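Local coordinates for protein neuraminidase (Influenza A virus, PDB 4GDI) that may remove terminal sialic acid from glycoconjugates, as influenza neuraminidases do, although its putative active site has diverged, and assembles as a homotetramer, at residues A[190-195]-A[233-238]; A[201-206]-A[270-275]; A[219-224]-A[238-243]; A[277-282]-A[292-297]. All coordinates share one frame; numbering follows the deposited sequence.

Contact 1 (A[190-195]-A[233-238]); sequences LNTTGI and YQIVEP. With NAG (2-acetamido-2-deoxy-beta-D-glucopyranose), chain G; FUC (alpha-L-fucopyranose), chain B.
Ile235 CD1 occupies the apolar centre, 3.6 Å from Thr192 CG2 and close to Leu190 CB and the carbonyl oxygen of Asn191. The other branch of Ile235 serves a second neighbour: its CG2 lies 4.1 Å from Ile195 CD1, the two side chains running antiparallel alongside one another. Beside this cluster Leu190 CD2 sits over the middle of the Tyr233 ring, 3.5 Å from the ring centroid and only 4° off the normal, a CH-pi contact that covers one face of the ring. In the beta-propeller these residues join two blades: 190-195 belongs to the link leaving the edge strand 183-189 of one four-stranded sheet, and 233-236 is an edge strand of the next. At the polar margin Tyr233 OH accepts a nearly straight hydrogen bond from Asn191 N (2.8 Å). Asn191 CG is anti to its backbone N (chi1 179°), and the amide beyond it leads away from the strand to the glycan, where ND2 is bonded covalently to NAG C1. Asn191 OD1 is gripped twice by Thr193, by N at 3.2 Å, closing an Asx turn, and by OG1 at 2.9 Å, which helps fix the amide bearing the sugar. The core fucose folds back over the contact: FUC O4 donates to Ile235 O at 3.2 Å, and FUC C6 lies 3.9 Å from Ile195 CD1.

Contact 2 (A[201-206]-A[270-275]); sequences TCYTIN and FILDEK
Tyr203 carries the tight part of this contact, its hydroxyl held between Glu274 and the backbone of Asp273. Its CG stands between the backbone N and the carbonyl carbon (chi1 62°), and the ring beyond it spans the gap to 270-275. Tyr203 OH donates to Glu274 OE2 at 2.8 Å. The two side chains meet tip to tip, ring and carboxylate planes 58° apart; OE2 lies at the ring edge and accepts the hydrogen bond on its anti lone pair. The same hydroxyl accepts a weak, bent bond from Asp273 N (3.0 Å, 128° at the hydrogen), a donor presented by the inverse gamma turn centred on Asp273. Leu272 CD1 comes over one face of the ring, 3.7 Å from Tyr203 CZ, while Phe323 meets Tyr203 edge-to-face. Strand 200-205 is an edge strand of one propeller blade, whereas 270-275 runs beside strand 277-281 of the next, so the tyrosine crosses from blade to blade. Both acids also have basic partners: Glu274 OE2 forms a salt bridge with Lys210, and Asp273 OD2 one with Arg226, which probably steadies their negative charge. Either side of the tyrosine the contact thins. Toward one end a single pair of carbons meets, Thr201 CG2 and Phe270 CB, 3.9 Å apart. Thr201 OG1 is turned to Phe323 N. At the other end, Ile205 CG2 brushes Glu274 OE2 at 3.7 Å, and the strand then passes into the exposed, poorly ordered Asn206.

Contact 3 (A[219-224]-A[238-243]); sequences DAKRPL and PCNGAP. With CA (calcium ion), chain R.
Lys221 reaches along the loop 238-243 and ends on two of its backbone carbonyls. Its CB packs against the Glu237 carboxylate, and CG lies 4.2 Å from Pro243 CA. CD, anti to CA (chi2 171°), passes Pro238 O at 3.5 Å, and CE comes to 3.4 Å from Asn240 O. At the tip, NZ donates to Pro238 O (2.9 Å) from above that carbonyl's plane and to Asn240 O (3.0 Å) from nearer its plane; Lys257 O is a third acceptor, so the buried ammonium is held by three backbone oxygens. The contact joins the loop leading into strand 224-228 to the loop that follows strand 233-236 in the same propeller blade, next to a calcium site. Asp219 O binds the calcium ion at 2.3 Å, along with a water and with Asn215, Asp245, Gly263 and Gly265, while Asp219 OD1 accepts from Lys221 N in an Asx turn. Prolines close the flanks: Pro243 CB lies 3.3 Å from Ala220 O, and Pro238 CD 3.1 Å from Arg222 O, a buried carbonyl oxygen with no hydrogen-bond partner in the model.

Contact 4 (A[277-282]-A[292-297]); sequences AWTSKT and VLEQIP
Trp278 and Gln295 meet through three torsions: Trp278 chi1 (-72°) sets its CG beside the backbone N, chi2 (81°) turns the indole plane, and Gln295 CG is anti to its backbone N (chi1 -172°). Gln295 CB lies over one face of the indole, 3.5 Å from the centroid of the six-membered ring, while its extended chain crosses the ring system. The two residues form a non-hydrogen-bonded pair of an antiparallel beta hairpin, strands 277-281 and 289-296, in one blade of the propeller. Three hydrogen-bonded pairs, Ala277 with Ile296, Thr279 with Glu294 and Lys281 with Val292, each exchange two backbone bonds, among them Ile296 N to Ala277 O (2.8 Å) and Val292 N to Lys281 O (2.7 Å). Between them, CA-H...O contacts fill the intervening positions. Trp278, Ser280, Leu293 and Gln295 share one face of the sheet. There Leu293 CB lies 3.9 Å from Trp278 CE3, Trp21 meets the indole edge-to-face, and Ser280 OG turns to Phe270 O. The other face bears Ala277, Thr279, Lys281, Val292, Glu294 and Ile296. On it Thr279 CG2 touches Ile296 CD1 at 4.0 Å, and Lys281 NZ stays 4.1 Å from Glu294 OE1, too far for a salt bridge. Two waters join Thr279 OG1 to Glu294 OE1; one of them also donates to Val292 O. Gln295 OE1 is hydrogen-bonded to Ser307 OG, while its NE2 donates to a water at 2.7 Å that also accepts from Trp278 NE1.

In the fold
Contacts 1 and 3 share Pro238 and have centres about 12 Å apart; the backbone of Leu224 in contact 3 pairs with that of Val236 in contact 1, continuing one propeller blade. The side chain of Ile195 lies about 4 Å from that of Asn215, so contact 1, which carries the glycan, borders the calcium site to which contact 3 contributes Asp219. Ile271 of contact 2 packs on this pair, its CD1 3.9 Å from Pro238 CG. Contact 2 continues into contact 4 through Leu272 N and Trp278 O, 2.9 Å apart. Contact 4 in turn touches contact 3, where Ile296 CD1 lies 4.0 Å from Asn240 ND2, and its Lys281 side chain is about 12 Å from the calcium ion.

Contact 1 (A[190-195]-A[233-238])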
# COMPACT_ATOMS: atom_id res chain seq x y z
N LEU A 190 0.11 -13.01 41.69
CA LEU A 190 -0.31 -11.95 42.59
C LEU A 190 -1.25 -12.49 43.68
O LEU A 190 -2.07 -13.36 43.40
CB LEU A 190 -1.05 -10.87 41.82
CG LEU A 190 -0.27 -10.25 40.67
CD1 LEU A 190 -1.13 -9.23 39.93
CD2 LEU A 190 0.99 -9.63 41.20
N ASN A 191 -1.14 -11.97 44.89
CA ASN A 191 -2.13 -12.26 45.93
C ASN A 191 -3.35 -11.37 45.76
O ASN A 191 -3.35 -10.20 46.15
CB ASN A 191 -1.54 -12.12 47.35
CG ASN A 191 -2.57 -12.39 48.44
OD1 ASN A 191 -3.71 -12.78 48.15
ND2 ASN A 191 -2.18 -12.17 49.70
N THR A 192 -4.39 -11.93 45.16
CA THR A 192 -5.62 -11.18 44.86
C THR A 192 -6.82 -11.73 45.65
O THR A 192 -7.98 -11.59 45.23
CB THR A 192 -5.93 -11.21 43.35
OG1 THR A 192 -5.99 -12.58 42.90
CG2 THR A 192 -4.84 -10.46 42.57
N THR A 193 -6.53 -12.32 46.80
CA THR A 193 -7.56 -12.85 47.68
C THR A 193 -8.62 -11.80 47.98
O THR A 193 -8.31 -10.70 48.44
CB THR A 193 -6.94 -13.37 49.00
OG1 THR A 193 -6.05 -14.46 48.71
CG2 THR A 193 -8.01 -13.85 49.97
N GLY A 194 -9.88 -12.12 47.70
CA GLY A 194 -10.97 -11.21 47.99
C GLY A 194 -11.37 -10.29 46.85
O GLY A 194 -12.34 -9.53 46.97
N ILE A 195 -10.64 -10.33 45.75
CA ILE A 195 -10.98 -9.50 44.60
C ILE A 195 -10.83 -10.25 43.29
O ILE A 195 -10.45 -11.42 43.28
CB ILE A 195 -10.11 -8.20 44.54
CG1 ILE A 195 -8.67 -8.52 44.11
CG2 ILE A 195 -10.13 -7.47 45.87
CD1 ILE A 195 -7.86 -7.28 43.72
N TYR A 233 5.45 -5.84 44.04
CA TYR A 233 4.17 -5.25 43.68
C TYR A 233 3.32 -4.88 44.89
O TYR A 233 3.57 -5.31 46.02
CB TYR A 233 3.37 -6.22 42.78
CG TYR A 233 2.72 -7.34 43.57
CD1 TYR A 233 3.41 -8.51 43.82
CD2 TYR A 233 1.43 -7.21 44.07
CE1 TYR A 233 2.83 -9.54 44.55
CE2 TYR A 233 0.84 -8.23 44.80
CZ TYR A 233 1.56 -9.40 45.04
OH TYR A 233 1.01 -10.43 45.76
N GLN A 234 2.33 -4.04 44.63
CA GLN A 234 1.30 -3.74 45.61
C GLN A 234 -0.02 -3.58 44.87
O GLN A 234 -0.07 -3.02 43.77
CB GLN A 234 1.64 -2.49 46.44
CG GLN A 234 1.18 -1.16 45.86
CD GLN A 234 1.31 0.01 46.84
OE1 GLN A 234 1.77 1.10 46.47
NE2 GLN A 234 0.88 -0.19 48.09
N ILE A 235 -1.09 -4.11 45.44
CA ILE A 235 -2.41 -3.87 44.89
C ILE A 235 -3.08 -2.86 45.80
O ILE A 235 -3.02 -2.98 47.02
CB ILE A 235 -3.21 -5.17 44.77
CG1 ILE A 235 -2.58 -6.05 43.69
CG2 ILE A 235 -4.67 -4.88 44.43
CD1 ILE A 235 -3.17 -7.44 43.59
N VAL A 236 -3.71 -1.85 45.19
CA VAL A 236 -4.27 -0.71 45.91
C VAL A 236 -5.74 -0.46 45.52
O VAL A 236 -6.16 -0.74 44.39
CB VAL A 236 -3.43 0.54 45.59
CG1 VAL A 236 -4.22 1.80 45.79
CG2 VAL A 236 -2.16 0.53 46.45
N GLU A 237 -6.52 0.06 46.47
CA GLU A 237 -7.92 0.43 46.24
C GLU A 237 -8.07 1.96 46.21
O GLU A 237 -7.52 2.65 47.07
CB GLU A 237 -8.79 -0.14 47.37
CG GLU A 237 -10.28 0.05 47.13
CD GLU A 237 -10.85 -0.90 46.10
OE1 GLU A 237 -10.09 -1.76 45.59
OE2 GLU A 237 -12.07 -0.79 45.82
N PRO A 238 -8.78 2.50 45.22
CA PRO A 238 -9.02 3.95 45.26
C PRO A 238 -9.70 4.36 46.57
O PRO A 238 -10.55 3.64 47.08
CB PRO A 238 -9.94 4.18 44.06
CG PRO A 238 -9.54 3.09 43.08
CD PRO A 238 -9.28 1.89 43.97
C1 NAG G . -3.32 -12.06 50.59
C2 NAG G . -2.59 -12.07 51.92
C3 NAG G . -3.50 -11.78 53.12
C4 NAG G . -4.44 -10.61 52.84
C5 NAG G . -5.05 -10.72 51.44
C6 NAG G . -5.92 -9.51 51.12
C7 NAG G . -0.54 -13.24 52.31
C8 NAG G . 0.19 -14.55 52.45
N2 NAG G . -1.86 -13.30 52.12
O3 NAG G . -2.61 -11.39 54.14
O4 NAG G . -5.45 -10.54 53.82
O5 NAG G . -4.01 -10.82 50.49
O6 NAG G . -5.13 -8.34 51.27
O7 NAG G . 0.06 -12.17 52.38
C1 FUC B . -5.82 -7.19 50.76
C2 FUC B . -4.84 -6.03 50.78
C3 FUC B . -3.69 -6.34 49.84
C4 FUC B . -4.28 -6.53 48.45
C5 FUC B . -5.31 -7.66 48.47
C6 FUC B . -5.97 -7.83 47.10
O2 FUC B . -4.35 -5.88 52.09
O3 FUC B . -2.74 -5.30 49.83
O4 FUC B . -4.90 -5.33 48.06
O5 FUC B . -6.30 -7.38 49.44

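Contact 2 (A[201-206]-A[270-275])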
# COMPACT_ATOMS: atom_id res chain seq x y z
N THR A 201 -5.01 -2.74 32.15
CA THR A 201 -4.48 -1.79 31.20
C THR A 201 -3.41 -0.98 31.92
O THR A 201 -3.62 -0.49 33.04
CB THR A 201 -5.60 -0.91 30.58
OG1 THR A 201 -5.04 0.07 29.69
CG2 THR A 201 -6.41 -0.17 31.67
N CYS A 202 -2.25 -0.84 31.29
CA CYS A 202 -1.04 -0.45 32.00
C CYS A 202 -0.23 0.61 31.25
O CYS A 202 -0.40 0.79 30.03
CB CYS A 202 -0.11 -1.66 32.17
SG CYS A 202 -0.81 -3.18 32.88
N TYR A 203 0.65 1.28 31.98
CA TYR A 203 1.64 2.18 31.38
C TYR A 203 2.89 2.06 32.24
O TYR A 203 2.85 1.44 33.30
CB TYR A 203 1.14 3.62 31.31
CG TYR A 203 0.86 4.23 32.66
CD1 TYR A 203 -0.39 4.08 33.26
CD2 TYR A 203 1.84 4.95 33.33
CE1 TYR A 203 -0.66 4.64 34.50
CE2 TYR A 203 1.58 5.52 34.58
CZ TYR A 203 0.33 5.35 35.15
OH TYR A 203 0.07 5.89 36.37
N THR A 204 4.00 2.61 31.76
CA THR A 204 5.23 2.59 32.52
C THR A 204 5.85 3.98 32.67
O THR A 204 5.78 4.81 31.77
CB THR A 204 6.26 1.64 31.90
OG1 THR A 204 7.43 1.62 32.73
CG2 THR A 204 6.64 2.11 30.51
N ILE A 205 6.45 4.22 33.83
CA ILE A 205 7.14 5.48 34.10
C ILE A 205 8.13 5.27 35.24
O ILE A 205 7.84 4.53 36.18
CB ILE A 205 6.15 6.60 34.49
CG1 ILE A 205 6.83 7.98 34.40
CG2 ILE A 205 5.60 6.38 35.89
CD1 ILE A 205 7.33 8.34 33.01
N ASN A 206 9.27 5.98 35.17
CA ASN A 206 10.48 5.68 35.96
C ASN A 206 10.58 4.25 36.50
O ASN A 206 10.49 4.02 37.70
CB ASN A 206 10.75 6.69 37.09
CG ASN A 206 9.54 7.54 37.46
OD1 ASN A 206 8.52 7.01 37.91
ND2 ASN A 206 9.67 8.86 37.31
N PHE A 270 -9.52 2.66 32.97
CA PHE A 270 -8.21 3.10 33.46
C PHE A 270 -8.30 4.23 34.49
O PHE A 270 -9.26 5.00 34.50
CB PHE A 270 -7.36 3.58 32.28
CG PHE A 270 -7.87 4.86 31.63
CD1 PHE A 270 -7.47 6.09 32.10
CD2 PHE A 270 -8.72 4.81 30.54
CE1 PHE A 270 -7.92 7.26 31.50
CE2 PHE A 270 -9.17 5.98 29.92
CZ PHE A 270 -8.78 7.20 30.41
N ILE A 271 -7.27 4.28 35.34
CA ILE A 271 -7.02 5.39 36.28
C ILE A 271 -5.55 5.77 36.13
O ILE A 271 -4.68 4.91 36.26
CB ILE A 271 -7.29 4.96 37.74
CG1 ILE A 271 -8.79 4.70 37.96
CG2 ILE A 271 -6.75 6.01 38.74
CD1 ILE A 271 -9.16 4.36 39.38
N LEU A 272 -5.26 7.03 35.81
CA LEU A 272 -3.87 7.48 35.80
C LEU A 272 -3.39 7.65 37.23
O LEU A 272 -3.77 8.59 37.92
CB LEU A 272 -3.72 8.79 35.03
CG LEU A 272 -2.28 9.25 34.75
CD1 LEU A 272 -1.55 8.24 33.90
CD2 LEU A 272 -2.29 10.61 34.05
N ASP A 273 -2.54 6.72 37.65
CA ASP A 273 -2.15 6.56 39.04
C ASP A 273 -0.87 7.35 39.33
O ASP A 273 0.19 6.79 39.53
CB ASP A 273 -1.98 5.06 39.32
CG ASP A 273 -1.60 4.77 40.75
OD1 ASP A 273 -1.70 5.66 41.63
OD2 ASP A 273 -1.19 3.61 41.00
N GLU A 274 -1.04 8.67 39.32
CA GLU A 274 0.03 9.63 39.58
C GLU A 274 -0.45 10.68 40.60
O GLU A 274 -1.50 10.53 41.22
CB GLU A 274 0.42 10.31 38.27
CG GLU A 274 0.82 9.34 37.18
CD GLU A 274 2.13 8.65 37.50
OE1 GLU A 274 2.99 9.32 38.11
OE2 GLU A 274 2.31 7.45 37.17
N LYS A 275 0.32 11.74 40.76
CA LYS A 275 -0.09 12.89 41.54
C LYS A 275 0.15 14.13 40.70
O LYS A 275 1.30 14.51 40.48
CB LYS A 275 0.73 12.99 42.83
CG LYS A 275 0.43 11.91 43.85
CD LYS A 275 1.04 12.28 45.20
CE LYS A 275 1.02 11.10 46.15
NZ LYS A 275 2.23 11.09 47.03

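Contact 3 (A[219-224]-A[238-243])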
# COMPACT_ATOMS: atom_id res chain seq x y z
N ASP A 219 -16.76 -5.51 43.04
CA ASP A 219 -16.30 -4.13 43.21
C ASP A 219 -16.63 -3.26 42.03
O ASP A 219 -16.45 -3.66 40.88
CB ASP A 219 -14.78 -4.08 43.48
CG ASP A 219 -14.33 -2.77 44.14
OD1 ASP A 219 -15.15 -1.84 44.34
OD2 ASP A 219 -13.12 -2.66 44.45
N ALA A 220 -17.08 -2.05 42.34
CA ALA A 220 -17.36 -1.05 41.33
C ALA A 220 -16.27 0.03 41.34
O ALA A 220 -16.25 0.91 40.49
CB ALA A 220 -18.75 -0.42 41.58
N LYS A 221 -15.36 -0.04 42.30
CA LYS A 221 -14.11 0.71 42.18
C LYS A 221 -13.22 -0.16 41.32
O LYS A 221 -13.47 -1.37 41.18
CB LYS A 221 -13.47 0.96 43.55
CG LYS A 221 -13.96 2.23 44.25
CD LYS A 221 -13.45 2.29 45.68
CE LYS A 221 -13.93 3.56 46.38
NZ LYS A 221 -13.33 3.70 47.73
N ARG A 222 -12.19 0.43 40.74
CA ARG A 222 -11.21 -0.35 39.97
C ARG A 222 -9.99 -0.56 40.83
O ARG A 222 -9.41 0.41 41.30
CB ARG A 222 -10.83 0.37 38.68
CG ARG A 222 -12.01 0.63 37.77
CD ARG A 222 -11.56 1.31 36.50
NE ARG A 222 -12.64 1.52 35.55
CZ ARG A 222 -13.15 0.56 34.77
NH1 ARG A 222 -12.68 -0.67 34.86
NH2 ARG A 222 -14.13 0.84 33.92
N PRO A 223 -9.61 -1.82 41.06
CA PRO A 223 -8.36 -2.09 41.77
C PRO A 223 -7.15 -1.66 40.94
O PRO A 223 -7.19 -1.66 39.70
CB PRO A 223 -8.37 -3.61 41.95
CG PRO A 223 -9.20 -4.11 40.80
CD PRO A 223 -10.24 -3.05 40.53
N LEU A 224 -6.08 -1.30 41.62
CA LEU A 224 -4.87 -0.82 40.95
C LEU A 224 -3.67 -1.65 41.31
O LEU A 224 -3.51 -2.11 42.44
CB LEU A 224 -4.60 0.62 41.36
CG LEU A 224 -5.75 1.57 41.03
CD1 LEU A 224 -5.50 2.93 41.63
CD2 LEU A 224 -5.92 1.67 39.51
N PRO A 238 -8.78 2.50 45.22
CA PRO A 238 -9.02 3.95 45.26
C PRO A 238 -9.70 4.36 46.57
O PRO A 238 -10.55 3.64 47.08
CB PRO A 238 -9.94 4.18 44.06
CG PRO A 238 -9.54 3.09 43.08
CD PRO A 238 -9.28 1.89 43.97
N CYS A 239 -9.31 5.51 47.11
CA CYS A 239 -9.80 5.90 48.42
C CYS A 239 -10.76 7.08 48.31
O CYS A 239 -11.09 7.71 49.31
CB CYS A 239 -8.62 6.24 49.35
SG CYS A 239 -7.53 4.83 49.68
N ASN A 240 -11.21 7.38 47.10
CA ASN A 240 -12.22 8.41 46.92
C ASN A 240 -13.59 7.79 47.11
O ASN A 240 -13.70 6.67 47.61
CB ASN A 240 -12.06 9.10 45.56
CG ASN A 240 -12.27 8.14 44.38
OD1 ASN A 240 -12.16 6.92 44.53
ND2 ASN A 240 -12.57 8.69 43.21
N GLY A 241 -14.65 8.52 46.74
CA GLY A 241 -16.00 8.03 46.92
C GLY A 241 -16.76 7.96 45.61
O GLY A 241 -17.98 7.89 45.60
N ALA A 242 -16.03 7.97 44.50
CA ALA A 242 -16.64 7.93 43.18
C ALA A 242 -16.15 6.71 42.41
O ALA A 242 -15.10 6.76 41.77
CB ALA A 242 -16.31 9.18 42.42
N PRO A 243 -16.90 5.59 42.48
CA PRO A 243 -16.54 4.37 41.74
C PRO A 243 -16.48 4.66 40.23
O PRO A 243 -17.20 5.55 39.80
CB PRO A 243 -17.69 3.41 42.06
CG PRO A 243 -18.27 3.93 43.33
CD PRO A 243 -18.14 5.41 43.25
CA CA R . -17.27 -4.38 38.82
O HOH W 1 -19.24 -2.96 38.81

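Contact 4 (A[277-282]-A[292-297])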
# COMPACT_ATOMS: atom_id res chain seq x y z
N ALA A 277 -3.75 12.44 40.12
CA ALA A 277 -4.33 11.29 39.46
C ALA A 277 -5.44 11.76 38.53
O ALA A 277 -5.95 12.86 38.69
CB ALA A 277 -4.88 10.33 40.48
N TRP A 278 -5.81 10.91 37.58
CA TRP A 278 -7.02 11.14 36.79
C TRP A 278 -7.87 9.89 36.80
O TRP A 278 -7.36 8.79 36.59
CB TRP A 278 -6.67 11.48 35.35
CG TRP A 278 -6.09 12.84 35.18
CD1 TRP A 278 -4.80 13.21 35.39
CD2 TRP A 278 -6.77 14.01 34.73
NE1 TRP A 278 -4.63 14.53 35.09
CE2 TRP A 278 -5.83 15.05 34.68
CE3 TRP A 278 -8.09 14.28 34.35
CZ2 TRP A 278 -6.17 16.34 34.29
CZ3 TRP A 278 -8.42 15.56 33.96
CH2 TRP A 278 -7.46 16.57 33.93
N THR A 279 -9.17 10.08 37.06
CA THR A 279 -10.14 9.01 36.95
C THR A 279 -10.91 9.19 35.67
O THR A 279 -10.93 10.29 35.10
CB THR A 279 -11.14 9.02 38.12
OG1 THR A 279 -11.69 10.33 38.26
CG2 THR A 279 -10.43 8.63 39.43
N SER A 280 -11.56 8.12 35.22
CA SER A 280 -12.37 8.20 34.01
C SER A 280 -13.60 7.30 34.14
O SER A 280 -13.53 6.20 34.70
CB SER A 280 -11.53 7.83 32.78
OG SER A 280 -10.99 6.54 32.91
N LYS A 281 -14.74 7.78 33.66
CA LYS A 281 -15.99 7.04 33.79
C LYS A 281 -17.11 7.57 32.88
O LYS A 281 -17.03 8.68 32.34
CB LYS A 281 -16.45 7.08 35.25
CG LYS A 281 -16.77 8.50 35.75
CD LYS A 281 -17.23 8.50 37.22
CE LYS A 281 -17.81 9.87 37.62
NZ LYS A 281 -18.43 9.85 38.98
N THR A 282 -18.13 6.75 32.70
CA THR A 282 -19.35 7.19 32.02
C THR A 282 -19.91 8.42 32.75
O THR A 282 -19.80 8.55 33.96
CB THR A 282 -20.40 6.08 32.00
OG1 THR A 282 -20.69 5.67 33.34
CG2 THR A 282 -19.89 4.85 31.19
N VAL A 292 -16.12 11.00 31.21
CA VAL A 292 -15.68 12.11 32.03
C VAL A 292 -14.31 11.85 32.67
O VAL A 292 -14.08 10.81 33.30
CB VAL A 292 -16.73 12.39 33.13
CG1 VAL A 292 -16.25 13.48 34.08
CG2 VAL A 292 -18.05 12.79 32.49
N LEU A 293 -13.40 12.80 32.50
CA LEU A 293 -12.06 12.73 33.06
C LEU A 293 -11.98 13.70 34.24
O LEU A 293 -12.29 14.88 34.10
CB LEU A 293 -11.03 13.11 32.00
CG LEU A 293 -10.46 11.96 31.16
CD1 LEU A 293 -9.42 11.18 31.96
CD2 LEU A 293 -11.56 11.03 30.72
N GLU A 294 -11.59 13.21 35.41
CA GLU A 294 -11.48 14.07 36.59
C GLU A 294 -10.10 13.98 37.22
O GLU A 294 -9.54 12.90 37.40
CB GLU A 294 -12.56 13.70 37.61
CG GLU A 294 -13.97 13.99 37.10
CD GLU A 294 -15.06 13.57 38.07
OE1 GLU A 294 -15.22 12.35 38.29
OE2 GLU A 294 -15.76 14.45 38.60
N GLN A 295 -9.55 15.15 37.54
CA GLN A 295 -8.24 15.25 38.15
C GLN A 295 -8.33 15.32 39.67
O GLN A 295 -9.12 16.09 40.22
CB GLN A 295 -7.54 16.50 37.64
CG GLN A 295 -6.09 16.60 38.07
CD GLN A 295 -5.54 18.01 37.88
OE1 GLN A 295 -6.17 18.98 38.26
NE2 GLN A 295 -4.36 18.11 37.29
N ILE A 296 -7.51 14.52 40.34
CA ILE A 296 -7.43 14.46 41.79
C ILE A 296 -5.99 14.75 42.20
O ILE A 296 -5.16 13.85 42.20
CB ILE A 296 -7.81 13.06 42.33
CG1 ILE A 296 -9.21 12.66 41.89
CG2 ILE A 296 -7.75 13.05 43.85
CD1 ILE A 296 -9.58 11.23 42.32
N PRO A 297 -5.70 16.02 42.53
CA PRO A 297 -4.34 16.49 42.81
C PRO A 297 -3.58 15.69 43.85
O PRO A 297 -2.36 15.53 43.72
CB PRO A 297 -4.58 17.93 43.30
CG PRO A 297 -5.75 18.36 42.49
CD PRO A 297 -6.66 17.15 42.48
O HOH W 2 -2.38 16.51 36.34
O HOH W 3 -13.89 10.60 36.25
O HOH W 4 -13.28 11.03 40.45